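Long-range contact in putative cytidylyltransferase (Burkholderia pseudomallei, PDB 5X9Q), which probably transfers the adenylyl group of ATP to D-glycero-beta-D-manno-heptose 1-phosphate, giving ADP-heptose and diphosphate in the heptose biosynthesis pathway: residues A[32-37]-A[65-70]. Numbering follows the deposited sequence.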
ATOM      1  N   ALA A  32       0.286  22.248  15.992  1.00 37.61           N
ATOM      2  CA  ALA A  32       1.008  23.497  15.805  1.00 36.51           C
ATOM      3  C   ALA A  32       2.414  23.259  15.235  1.00 39.50           C
ATOM      4  O   ALA A  32       2.978  24.151  14.606  1.00 42.92           O
ATOM      5  CB  ALA A  32       1.080  24.263  17.119  1.00 37.60           C
ATOM      6  N   SER A  33       2.962  22.056  15.420  1.00 40.40           N
ATOM      7  CA  SER A  33       4.325  21.788  14.967  1.00 37.20           C
ATOM      8  C   SER A  33       4.375  21.043  13.633  1.00 38.64           C
ATOM      9  O   SER A  33       5.458  20.743  13.134  1.00 40.91           O
ATOM     10  CB  SER A  33       5.093  20.973  16.006  1.00 36.42           C
ATOM     11  OG  SER A  33       4.595  19.658  16.088  1.00 39.29           O
ATOM     12  N   LEU A  34       3.213  20.762  13.048  1.00 34.48           N
ATOM     13  CA  LEU A  34       3.162  20.134  11.731  1.00 32.21           C
ATOM     14  C   LEU A  34       3.548  21.135  10.630  1.00 36.68           C
ATOM     15  O   LEU A  34       3.306  22.335  10.754  1.00 37.42           O
ATOM     16  CB  LEU A  34       1.769  19.545  11.475  1.00 28.40           C
ATOM     17  CG  LEU A  34       1.356  18.334  12.335  1.00 36.78           C
ATOM     18  CD1 LEU A  34      -0.011  17.809  11.938  1.00 29.92           C
ATOM     19  CD2 LEU A  34       2.382  17.194  12.214  1.00 35.51           C
ATOM     20  N   PRO A  35       4.192  20.643   9.559  1.00 36.16           N
ATOM     21  CA  PRO A  35       4.607  21.474   8.424  1.00 29.33           C
ATOM     22  C   PRO A  35       3.399  21.954   7.617  1.00 31.16           C
ATOM     23  O   PRO A  35       2.519  21.154   7.288  1.00 26.57           O
ATOM     24  CB  PRO A  35       5.464  20.528   7.575  1.00 28.84           C
ATOM     25  CG  PRO A  35       5.679  19.317   8.407  1.00 29.61           C
ATOM     26  CD  PRO A  35       4.543  19.226   9.353  1.00 28.65           C
ATOM     27  N   ALA A  36       3.341  23.239   7.297  1.00 30.97           N
ATOM     28  CA  ALA A  36       2.248  23.729   6.480  1.00 30.84           C
ATOM     29  C   ALA A  36       2.620  23.499   5.018  1.00 28.24           C
ATOM     30  O   ALA A  36       3.794  23.475   4.686  1.00 32.06           O
ATOM     31  CB  ALA A  36       1.989  25.182   6.776  1.00 32.98           C
ATOM     32  N   PRO A  37       1.633  23.265   4.144  1.00 27.93           N
ATOM     33  CA  PRO A  37       0.199  23.124   4.418  1.00 27.14           C
ATOM     34  C   PRO A  37      -0.160  21.703   4.831  1.00 28.58           C
ATOM     35  O   PRO A  37       0.359  20.732   4.271  1.00 25.51           O
ATOM     36  CB  PRO A  37      -0.449  23.480   3.074  1.00 31.98           C
ATOM     37  CG  PRO A  37       0.571  23.124   2.056  1.00 26.00           C
ATOM     38  CD  PRO A  37       1.920  23.283   2.697  1.00 23.39           C
ATOM     39  N   CYS A  65       2.215  17.521   4.397  1.00 27.07           N
ATOM     40  CA  CYS A  65       1.851  16.640   5.480  1.00 26.90           C
ATOM     41  C   CYS A  65       0.463  16.064   5.212  1.00 29.28           C
ATOM     42  O   CYS A  65      -0.465  16.815   4.891  1.00 28.13           O
ATOM     43  CB  CYS A  65       1.891  17.432   6.786  1.00 27.31           C
ATOM     44  SG  CYS A  65       1.330  16.524   8.162  1.00 42.24           S
ATOM     45  N   LEU A  66       0.304  14.749   5.328  1.00 22.92           N
ATOM     46  CA  LEU A  66      -0.977  14.154   5.003  1.00 22.02           C
ATOM     47  C   LEU A  66      -1.536  13.349   6.146  1.00 26.28           C
ATOM     48  O   LEU A  66      -0.942  12.352   6.564  1.00 22.15           O
ATOM     49  CB  LEU A  66      -0.867  13.266   3.775  1.00 22.08           C
ATOM     50  CG  LEU A  66      -2.151  12.508   3.428  1.00 21.03           C
ATOM     51  CD1 LEU A  66      -3.318  13.464   3.126  1.00 24.27           C
ATOM     52  CD2 LEU A  66      -1.940  11.491   2.280  1.00 21.03           C
ATOM     53  N   ILE A  67      -2.719  13.762   6.597  1.00 25.05           N
ATOM     54  CA  ILE A  67      -3.440  13.079   7.659  1.00 23.65           C
ATOM     55  C   ILE A  67      -4.659  12.369   7.079  1.00 21.76           C
ATOM     56  O   ILE A  67      -5.422  12.955   6.306  1.00 20.30           O
ATOM     57  CB  ILE A  67      -3.885  14.084   8.760  1.00 25.94           C
ATOM     58  CG1 ILE A  67      -2.699  14.921   9.237  1.00 22.16           C
ATOM     59  CG2 ILE A  67      -4.565  13.363   9.910  1.00 20.08           C
ATOM     60  CD1 ILE A  67      -3.043  15.920  10.314  1.00 23.03           C
ATOM     61  N   VAL A  68      -4.849  11.107   7.451  1.00 24.03           N
ATOM     62  CA  VAL A  68      -6.020  10.347   7.020  1.00 21.21           C
ATOM     63  C   VAL A  68      -6.913   9.989   8.224  1.00 24.48           C
ATOM     64  O   VAL A  68      -6.445   9.436   9.220  1.00 22.79           O
ATOM     65  CB  VAL A  68      -5.600   9.076   6.282  1.00 25.48           C
ATOM     66  CG1 VAL A  68      -6.808   8.410   5.658  1.00 26.32           C
ATOM     67  CG2 VAL A  68      -4.566   9.425   5.204  1.00 26.20           C
ATOM     68  N   GLY A  69      -8.186  10.363   8.154  1.00 22.97           N
ATOM     69  CA  GLY A  69      -9.154  10.006   9.177  1.00 21.67           C
ATOM     70  C   GLY A  69      -9.899   8.733   8.811  1.00 25.29           C
ATOM     71  O   GLY A  69     -10.379   8.567   7.677  1.00 24.65           O
ATOM     72  N   VAL A  70      -9.999   7.816   9.760  1.00 22.97           N
ATOM     73  CA  VAL A  70     -10.592   6.516   9.437  1.00 29.62           C
ATOM     74  C   VAL A  70     -11.793   6.187  10.321  1.00 26.29           C
ATOM     75  O   VAL A  70     -11.672   6.094  11.551  1.00 27.92           O
ATOM     76  CB  VAL A  70      -9.556   5.405   9.555  1.00 27.94           C
ATOM     77  CG1 VAL A  70     -10.183   4.062   9.226  1.00 27.64           C
ATOM     78  CG2 VAL A  70      -8.388   5.704   8.629  1.00 23.11           C
TER
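The connection from helix 24-30 to strand 38-43 passes the start of strand 65-71, and Leu34, Pro35 and Pro37 of this loop meet Cys65 and Ile67 there. Leu34 points toward the strand, and Cys65 and Ile67 point toward the loop. The CG of Leu34 stands anti to the carbonyl carbon (chi1 -68°), and CD1, one branch of the fork beyond it, touches both partners: it lies 3.9 Å from Ile67 CD1 and, less closely, 4.2 Å from Cys65 SG. The leucine and isoleucine cross obliquely, meeting through terminal methyls, and Ile67 is extended (chi2 -180°), which carries its CD1 well out from the strand. Residues 65 and 67 share a face because alternate side chains of a strand point the same way; Leu66 points away from the loop and touches Val39. Strand 65-71 lies between 38-43 and 105-109 in the parallel sheet of a nucleotidyltransferase-type alpha/beta fold of the HUP clan, and Trp105 of the neighbouring strand touches both Leu34 and Cys65, adding an aromatic side chain to this apolar cluster. Cys65, at the start of the strand, suits a buried place beside the loop, being small and only weakly polar. Its CB packs 3.8 Å from Pro35 O and 4.1 Å from Pro35 CD, so the proline presents both its carbonyl and its ring to the same carbon. The ring itself also leans on Ala64 and suits an extended loop, since it restricts phi and its CD is bonded to a nitrogen that carries no hydrogen. A cis peptide bond precedes Pro37, where the chain enters strand 38-43. Pro37 O comes within 3.7 Å of Cys65 N, too far for a hydrogen bond, while the backbone of Pro37 bonds to Ala64 and that of Cys65 to Val39.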